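Local coordinates for protein methyl-accepting/DNA response regulator (Bacillus cereus, PDB 3D6W) that probably binds DNA through the LytTR domain, the part of the longer protein present here, as the output end of a phosphorelay response regulator, at residues Leu7-Gly12 with Glu36-Thr41; Lys20-Glu25 with Met87-Arg92. One frame throughout, in Å; residues are numbered along the deposited sequence.

Contact 1: residues Leu7-Gly12 with Glu36-Thr41; sequences LKTTDG and EELTGT
Leu7 and Lys8 at the end of strand 4-8 run antiparallel to Gly40 and Thr41, yet the pairing amounts to one bridge. Lys8 N donates to Thr41 O at 2.8 Å, in the plane of the carbonyl and on a lone pair, with an N-H...O angle of 163°. The return bond from Thr41 N to Lys8 O is weak at 3.3 Å. A CA-H...O contact of 3.5 Å from Leu7 CA to Thr41 O gives that carbonyl a second, softer neighbour.

Beside the bridge, Leu7 leans over a bare piece of backbone. Its CG stands anti to the carbonyl carbon, and with chi1 -42° and an unstaggered chi2 of -149°, CD1 comes to 3.3 Å from Gly40 N, while CB rests on Gly40 CA. Because Gly40 carries no side chain, the two strands can close up here. The same CD1 meets Leu38 CD1 at 3.9 Å. Leu38 holds its CG in the crowded position between the backbone N and the carbonyl carbon, and its branches divide the work: CD1 turns to Leu7, and CD2 touches Thr9 CG2 at 3.6 Å, the two side chains crossing at about a right angle. Thr41 CG2 brushes Lys8 CB, beyond which the lysine chain extends away.

Thr9 is positioned by the turn that follows. Gly12 O is gripped twice, by Thr9 N and, from above the carbonyl plane, by Thr9 OG1 at 2.7 Å, so the methyl is left to face Leu38.

The turn leads into strand 13-17, where Leu7 and Leu38 both pack on Val16. On the other flank Gly40 pairs with Val33 of strand 30-35, so the bridge joins the N-terminal hairpin to the outermost strand, 39-42, of the five-stranded antiparallel sheet.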
ATOM      1  N   LEU A   7      18.920   1.090  12.156  1.00 63.99           N
ATOM      2  CA  LEU A   7      19.488   0.389  13.305  1.00 65.67           C
ATOM      3  C   LEU A   7      21.020   0.373  13.195  1.00 66.61           C
ATOM      4  O   LEU A   7      21.581   0.152  12.126  1.00 67.07           O
ATOM      5  CB  LEU A   7      19.008  -1.063  13.380  1.00 64.90           C
ATOM      6  CG  LEU A   7      17.581  -1.516  13.114  1.00 64.47           C
ATOM      7  CD1 LEU A   7      17.246  -2.721  13.951  1.00 62.44           C
ATOM      8  CD2 LEU A   7      16.590  -0.421  13.363  1.00 65.25           C
ATOM      9  N   LYS A   8      21.692   0.563  14.320  1.00 68.76           N
ATOM     10  CA  LYS A   8      23.154   0.446  14.385  1.00 69.47           C
ATOM     11  C   LYS A   8      23.511  -1.005  14.606  1.00 70.09           C
ATOM     12  O   LYS A   8      23.035  -1.606  15.577  1.00 69.59           O
ATOM     13  CB  LYS A   8      23.685   1.297  15.533  1.00 69.96           C
ATOM     14  CG  LYS A   8      25.132   1.092  15.897  1.00 70.04           C
ATOM     15  CD  LYS A   8      25.630   2.254  16.719  1.00 70.59           C
ATOM     16  CE  LYS A   8      27.150   2.332  16.669  1.00 72.06           C
ATOM     17  NZ  LYS A   8      27.593   3.667  17.127  1.00 72.38           N
ATOM     18  N   THR A   9      24.288  -1.571  13.670  1.00 71.30           N
ATOM     19  CA  THR A   9      24.937  -2.884  13.861  1.00 72.31           C
ATOM     20  C   THR A   9      26.414  -2.719  14.207  1.00 72.69           C
ATOM     21  O   THR A   9      26.926  -1.600  14.281  1.00 72.53           O
ATOM     22  CB  THR A   9      24.820  -3.803  12.647  1.00 72.49           C
ATOM     23  OG1 THR A   9      24.600  -3.014  11.481  1.00 74.69           O
ATOM     24  CG2 THR A   9      23.640  -4.795  12.828  1.00 74.62           C
ATOM     25  N   THR A  10      27.076  -3.853  14.444  1.00 73.43           N
ATOM     26  CA  THR A  10      28.466  -3.886  14.923  1.00 73.47           C
ATOM     27  C   THR A  10      29.417  -3.068  14.004  1.00 73.38           C
ATOM     28  O   THR A  10      30.200  -2.219  14.479  1.00 72.70           O
ATOM     29  CB  THR A  10      28.947  -5.374  15.130  1.00 73.49           C
ATOM     30  OG1 THR A  10      28.530  -6.181  14.024  1.00 74.37           O
ATOM     31  CG2 THR A  10      28.343  -5.961  16.396  1.00 73.19           C
ATOM     32  N   ASP A  11      29.281  -3.279  12.696  1.00 73.21           N
ATOM     33  CA  ASP A  11      30.171  -2.646  11.712  1.00 73.27           C
ATOM     34  C   ASP A  11      29.510  -1.488  10.926  1.00 73.41           C
ATOM     35  O   ASP A  11      30.190  -0.485  10.616  1.00 73.86           O
ATOM     36  CB  ASP A  11      30.747  -3.707  10.757  1.00 73.82           C
ATOM     37  CG  ASP A  11      29.688  -4.691  10.266  1.00 74.89           C
ATOM     38  OD1 ASP A  11      28.581  -4.729  10.881  1.00 74.50           O
ATOM     39  OD2 ASP A  11      29.972  -5.418   9.280  1.00 74.98           O
ATOM     40  N   GLY A  12      28.208  -1.616  10.611  1.00 72.48           N
ATOM     41  CA  GLY A  12      27.488  -0.617   9.782  1.00 71.07           C
ATOM     42  C   GLY A  12      26.106  -0.310  10.319  1.00 70.00           C
ATOM     43  O   GLY A  12      25.807  -0.642  11.460  1.00 71.63           O
ATOM     44  N   GLU A  36      12.270  -7.811  11.971  1.00 68.62           N
ATOM     45  CA  GLU A  36      11.978  -9.226  11.763  1.00 71.28           C
ATOM     46  C   GLU A  36      13.243 -10.083  11.672  1.00 72.31           C
ATOM     47  O   GLU A  36      13.276 -11.205  12.187  1.00 72.56           O
ATOM     48  CB  GLU A  36      11.151  -9.424  10.508  1.00 71.27           C
ATOM     49  CG  GLU A  36       9.775  -8.812  10.547  1.00 72.06           C
ATOM     50  CD  GLU A  36       9.119  -8.890   9.211  1.00 72.04           C
ATOM     51  OE1 GLU A  36       9.797  -9.236   8.233  1.00 79.71           O
ATOM     52  OE2 GLU A  36       7.929  -8.601   9.097  1.00 76.93           O
ATOM     53  N   GLU A  37      14.267  -9.544  11.009  1.00 73.72           N
ATOM     54  CA  GLU A  37      15.494 -10.265  10.728  1.00 74.69           C
ATOM     55  C   GLU A  37      16.695  -9.751  11.502  1.00 73.94           C
ATOM     56  O   GLU A  37      17.737 -10.385  11.451  1.00 74.01           O
ATOM     57  CB  GLU A  37      15.810 -10.171   9.228  1.00 75.48           C
ATOM     58  CG  GLU A  37      14.853 -10.963   8.319  1.00 79.08           C
ATOM     59  CD  GLU A  37      15.225 -10.868   6.813  1.00 81.78           C
ATOM     60  OE1 GLU A  37      16.211 -10.146   6.458  1.00 88.35           O
ATOM     61  OE2 GLU A  37      14.535 -11.540   5.983  1.00 90.68           O
ATOM     62  N   LEU A  38      16.610  -8.592  12.153  1.00 73.06           N
ATOM     63  CA  LEU A  38      17.730  -8.141  12.984  1.00 72.61           C
ATOM     64  C   LEU A  38      17.323  -7.166  14.081  1.00 71.39           C
ATOM     65  O   LEU A  38      16.190  -6.690  14.117  1.00 70.69           O
ATOM     66  CB  LEU A  38      18.924  -7.627  12.143  1.00 72.94           C
ATOM     67  CG  LEU A  38      19.077  -6.283  11.398  1.00 74.37           C
ATOM     68  CD1 LEU A  38      17.780  -5.525  11.247  1.00 75.46           C
ATOM     69  CD2 LEU A  38      20.145  -5.401  12.062  1.00 76.18           C
ATOM     70  N   THR A  39      18.261  -6.936  14.997  1.00 69.92           N
ATOM     71  CA  THR A  39      18.087  -6.032  16.095  1.00 69.17           C
ATOM     72  C   THR A  39      19.233  -5.067  16.156  1.00 67.93           C
ATOM     73  O   THR A  39      20.337  -5.360  15.791  1.00 67.20           O
ATOM     74  CB  THR A  39      17.872  -6.764  17.423  1.00 69.41           C
ATOM     75  OG1 THR A  39      16.697  -7.573  17.278  1.00 71.60           O
ATOM     76  CG2 THR A  39      17.621  -5.735  18.588  1.00 69.54           C
ATOM     77  N   GLY A  40      18.940  -3.865  16.587  1.00 67.61           N
ATOM     78  CA  GLY A  40      19.947  -2.849  16.545  1.00 67.41           C
ATOM     79  C   GLY A  40      19.544  -1.701  17.417  1.00 66.88           C
ATOM     80  O   GLY A  40      18.464  -1.659  17.963  1.00 67.02           O
ATOM     81  N   THR A  41      20.444  -0.754  17.501  1.00 66.71           N
ATOM     82  CA  THR A  41      20.389   0.310  18.457  1.00 66.20           C
ATOM     83  C   THR A  41      19.956   1.576  17.683  1.00 65.32           C
ATOM     84  O   THR A  41      20.235   1.719  16.478  1.00 64.33           O
ATOM     85  CB  THR A  41      21.778   0.379  19.120  1.00 66.32           C
ATOM     86  OG1 THR A  41      21.700  -0.256  20.402  1.00 69.23           O
ATOM     87  CG2 THR A  41      22.302   1.782  19.239  1.00 65.71           C
TER

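Contact 2: residues Lys20-Glu25 with Met87-Arg92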
ATOM      1  N   LYS A  20       8.604  -3.705   8.992  1.00 57.56           N
ATOM      2  CA  LYS A  20       9.391  -4.798   9.465  1.00 56.87           C
ATOM      3  C   LYS A  20       9.831  -4.640  10.919  1.00 55.79           C
ATOM      4  O   LYS A  20      10.435  -5.556  11.508  1.00 55.89           O
ATOM      5  CB  LYS A  20      10.625  -4.961   8.574  1.00 58.50           C
ATOM      6  CG  LYS A  20      10.304  -5.142   7.101  1.00 61.62           C
ATOM      7  CD  LYS A  20      10.488  -6.559   6.607  1.00 67.10           C
ATOM      8  CE  LYS A  20      11.858  -6.745   5.862  1.00 72.31           C
ATOM      9  NZ  LYS A  20      12.634  -8.035   6.271  1.00 74.04           N
ATOM     10  N   VAL A  21       9.512  -3.506  11.526  1.00 54.46           N
ATOM     11  CA  VAL A  21       9.771  -3.321  12.973  1.00 52.57           C
ATOM     12  C   VAL A  21       8.651  -3.987  13.789  1.00 50.97           C
ATOM     13  O   VAL A  21       7.462  -3.646  13.604  1.00 52.54           O
ATOM     14  CB  VAL A  21       9.896  -1.814  13.341  1.00 53.00           C
ATOM     15  CG1 VAL A  21      10.241  -1.619  14.857  1.00 50.20           C
ATOM     16  CG2 VAL A  21      10.932  -1.145  12.403  1.00 53.32           C
HETATM   17  N   MSE A  22       9.033  -4.920  14.653  1.00 47.48           N
HETATM   18  CA  MSE A  22       8.109  -5.675  15.473  1.00 45.74           C
HETATM   19  C   MSE A  22       7.796  -4.957  16.799  1.00 46.12           C
HETATM   20  O   MSE A  22       6.652  -4.889  17.225  1.00 44.25           O
HETATM   21  CB  MSE A  22       8.698  -7.070  15.764  1.00 44.28           C
HETATM   22  CG  MSE A  22       8.996  -7.867  14.541  1.00 39.75           C
HETATM   23 SE   MSE A  22       9.675  -9.665  14.798  0.65 34.59          SE
HETATM   24  CE  MSE A  22      11.218  -9.083  15.822  1.00 31.49           C
ATOM     25  N   TYR A  23       8.850  -4.465  17.436  1.00 47.88           N
ATOM     26  CA  TYR A  23       8.783  -3.715  18.682  1.00 49.56           C
ATOM     27  C   TYR A  23      10.100  -2.937  18.947  1.00 50.94           C
ATOM     28  O   TYR A  23      11.124  -3.113  18.259  1.00 51.25           O
ATOM     29  CB  TYR A  23       8.388  -4.622  19.880  1.00 50.31           C
ATOM     30  CG  TYR A  23       9.428  -5.653  20.287  1.00 50.93           C
ATOM     31  CD1 TYR A  23       9.414  -6.931  19.759  1.00 49.91           C
ATOM     32  CD2 TYR A  23      10.411  -5.336  21.231  1.00 52.85           C
ATOM     33  CE1 TYR A  23      10.344  -7.842  20.130  1.00 50.30           C
ATOM     34  CE2 TYR A  23      11.353  -6.224  21.597  1.00 51.25           C
ATOM     35  CZ  TYR A  23      11.334  -7.489  21.039  1.00 52.04           C
ATOM     36  OH  TYR A  23      12.306  -8.408  21.422  1.00 52.22           O
ATOM     37  N   LEU A  24      10.022  -1.993  19.870  1.00 51.88           N
ATOM     38  CA  LEU A  24      11.185  -1.228  20.296  1.00 52.72           C
ATOM     39  C   LEU A  24      11.240  -1.420  21.789  1.00 55.11           C
ATOM     40  O   LEU A  24      10.191  -1.508  22.443  1.00 55.39           O
ATOM     41  CB  LEU A  24      11.100   0.278  19.937  1.00 52.44           C
ATOM     42  CG  LEU A  24      11.118   0.731  18.475  1.00 51.64           C
ATOM     43  CD1 LEU A  24       9.731   0.636  17.796  1.00 51.46           C
ATOM     44  CD2 LEU A  24      11.566   2.126  18.379  1.00 51.70           C
ATOM     45  N   GLU A  25      12.451  -1.530  22.325  1.00 57.81           N
ATOM     46  CA  GLU A  25      12.631  -1.737  23.758  1.00 59.82           C
ATOM     47  C   GLU A  25      13.672  -0.794  24.356  1.00 60.44           C
ATOM     48  O   GLU A  25      14.813  -0.733  23.858  1.00 59.87           O
ATOM     49  CB  GLU A  25      13.036  -3.177  24.066  1.00 59.79           C
ATOM     50  CG  GLU A  25      13.293  -3.397  25.572  1.00 59.72           C
ATOM     51  CD  GLU A  25      13.604  -4.822  25.929  1.00 61.31           C
ATOM     52  OE1 GLU A  25      13.471  -5.176  27.142  1.00 61.35           O
ATOM     53  OE2 GLU A  25      13.955  -5.564  24.988  1.00 60.92           O
HETATM   54  N   MSE A  87       3.855 -12.356  20.013  1.00 44.13           N
HETATM   55  CA  MSE A  87       4.273 -11.843  18.738  1.00 43.18           C
HETATM   56  C   MSE A  87       4.310 -12.963  17.684  1.00 44.86           C
HETATM   57  O   MSE A  87       4.326 -14.138  18.048  1.00 46.03           O
HETATM   58  CB  MSE A  87       5.617 -11.129  18.840  1.00 42.05           C
HETATM   59  CG  MSE A  87       5.704 -10.085  19.922  1.00 39.14           C
HETATM   60 SE   MSE A  87       4.394  -8.666  19.842  0.65 32.51          SE
HETATM   61  CE  MSE A  87       5.005  -7.873  18.238  1.00 25.61           C
ATOM     62  N   ASP A  88       4.308 -12.580  16.402  1.00 45.01           N
ATOM     63  CA  ASP A  88       4.296 -13.499  15.316  1.00 46.81           C
ATOM     64  C   ASP A  88       5.537 -14.393  15.260  1.00 47.90           C
ATOM     65  O   ASP A  88       5.441 -15.531  14.846  1.00 49.37           O
ATOM     66  CB  ASP A  88       4.238 -12.732  13.974  1.00 47.48           C
ATOM     67  CG  ASP A  88       2.833 -12.365  13.556  1.00 47.38           C
ATOM     68  OD1 ASP A  88       1.864 -12.914  14.115  1.00 48.80           O
ATOM     69  OD2 ASP A  88       2.702 -11.521  12.643  1.00 50.10           O
ATOM     70  N   ASN A  89       6.710 -13.869  15.594  1.00 48.07           N
ATOM     71  CA  ASN A  89       7.937 -14.668  15.630  1.00 47.90           C
ATOM     72  C   ASN A  89       8.143 -15.512  16.934  1.00 49.95           C
ATOM     73  O   ASN A  89       9.201 -16.019  17.158  1.00 50.38           O
ATOM     74  CB  ASN A  89       9.121 -13.735  15.458  1.00 45.44           C
ATOM     75  CG  ASN A  89       9.411 -12.923  16.709  1.00 39.40           C
ATOM     76  OD1 ASN A  89       8.612 -12.871  17.644  1.00 34.26           O
ATOM     77  ND2 ASN A  89      10.545 -12.289  16.730  1.00 29.72           N
ATOM     78  N   GLY A  90       7.152 -15.602  17.808  1.00 53.52           N
ATOM     79  CA  GLY A  90       7.235 -16.351  19.062  1.00 54.20           C
ATOM     80  C   GLY A  90       7.629 -15.543  20.288  1.00 56.18           C
ATOM     81  O   GLY A  90       7.677 -16.100  21.405  1.00 57.36           O
ATOM     82  N   GLU A  91       7.971 -14.259  20.120  1.00 56.93           N
ATOM     83  CA  GLU A  91       8.420 -13.490  21.299  1.00 56.95           C
ATOM     84  C   GLU A  91       7.205 -13.055  22.082  1.00 57.61           C
ATOM     85  O   GLU A  91       6.086 -13.235  21.611  1.00 58.02           O
ATOM     86  CB  GLU A  91       9.266 -12.288  20.948  1.00 56.78           C
ATOM     87  CG  GLU A  91      10.511 -12.636  20.163  1.00 57.08           C
ATOM     88  CD  GLU A  91      11.388 -11.414  19.980  1.00 57.47           C
ATOM     89  OE1 GLU A  91      11.666 -11.061  18.837  1.00 58.86           O
ATOM     90  OE2 GLU A  91      11.786 -10.783  20.986  1.00 59.86           O
ATOM     91  N   ARG A  92       7.414 -12.530  23.285  1.00 57.41           N
ATOM     92  CA  ARG A  92       6.309 -11.930  24.033  1.00 57.56           C
ATOM     93  C   ARG A  92       6.698 -10.553  24.504  1.00 56.61           C
ATOM     94  O   ARG A  92       7.871 -10.252  24.685  1.00 55.30           O
ATOM     95  CB  ARG A  92       5.807 -12.808  25.204  1.00 57.51           C
ATOM     96  CG  ARG A  92       6.835 -13.038  26.333  1.00 58.70           C
ATOM     97  CD  ARG A  92       6.344 -14.017  27.399  1.00 57.48           C
ATOM     98  NE  ARG A  92       6.037 -15.304  26.787  1.00 59.27           N
ATOM     99  CZ  ARG A  92       6.929 -16.260  26.507  1.00 57.86           C
ATOM    100  NH1 ARG A  92       8.212 -16.117  26.803  1.00 59.25           N
ATOM    101  NH2 ARG A  92       6.522 -17.382  25.949  1.00 52.87           N
TER
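A very short hydrogen bond, 2.5 Å from Tyr23 OH to Glu91 OE2, links two sheets of the LytTR fold through the tips of their side chains. Tyr23 lies on strand 21-27, the middle strand of the five-stranded sheet, and forms a classic beta bulge with Met22, both facing Asn34. Opposite them, Met87-Glu91 makes the tight hairpin of the three-stranded sheet: a type I turn from Met87 to Gly90 with a G1 bulge, closed by Met87 N to Glu91 O and Gly90 N to Met87 O.

Tyr23 holds its CG in the crowded position between the backbone N and the carbonyl carbon (chi1 68°), which sends the ring toward the hairpin. Glu91 reaches in with an extended chain. Its OE2 comes to the ring edge, near the ring plane, and accepts on its syn lone pair; the carboxylate is turned 74° from the ring. So short a bond would probably stabilise the carboxylate charge.

The other oxygen is held as well. Asn89 ND2 donates to Glu91 OE1 at 2.7 Å, nearly in the amide plane and onto the anti lone pair, while Asn89 OD1 receives Glu91 N at 2.9 Å, an Asx turn. Tyr23 and Asn89, one on each oxygen, together fix the rotation of the carboxylate.

The tip of selenomethionine Met22 packs on the polar cluster: its chain bends at chi3, SE lies 3.4 Å from Asn89 ND2, and the side chain crosses that of Glu91 at about a right angle, with CE near Glu91 OE1. Asp88, like Ile72, is a magnesium-binding residue, although no ion is bound to them in this chain. Met87, also a selenomethionine, curls at chi2 and chi3 against His71, Val67 and Ile72, and its CE ends 3.6 Å from Met22 O.

In the fold
From the N terminus, strand 4-8 and its turn supply the first side of contact 1, and the chain then passes through strand 13-17 to residues 20-25, the first side of contact 2. Residues 36-41 return to close the first loop, whereas 87-92 closes a much longer one containing helix 46-52 and strands 58-62 and 65-68. The segments therefore alternate and the two loops cross. They also touch, with a probable hydrogen bond from Glu36 N to Lys20 O and Glu36 CA packed on Met22 SE. Contact 1 fastens the N-terminal hairpin to one border of the five-stranded sheet, and contact 2 fastens the three-stranded sheet to its middle strand.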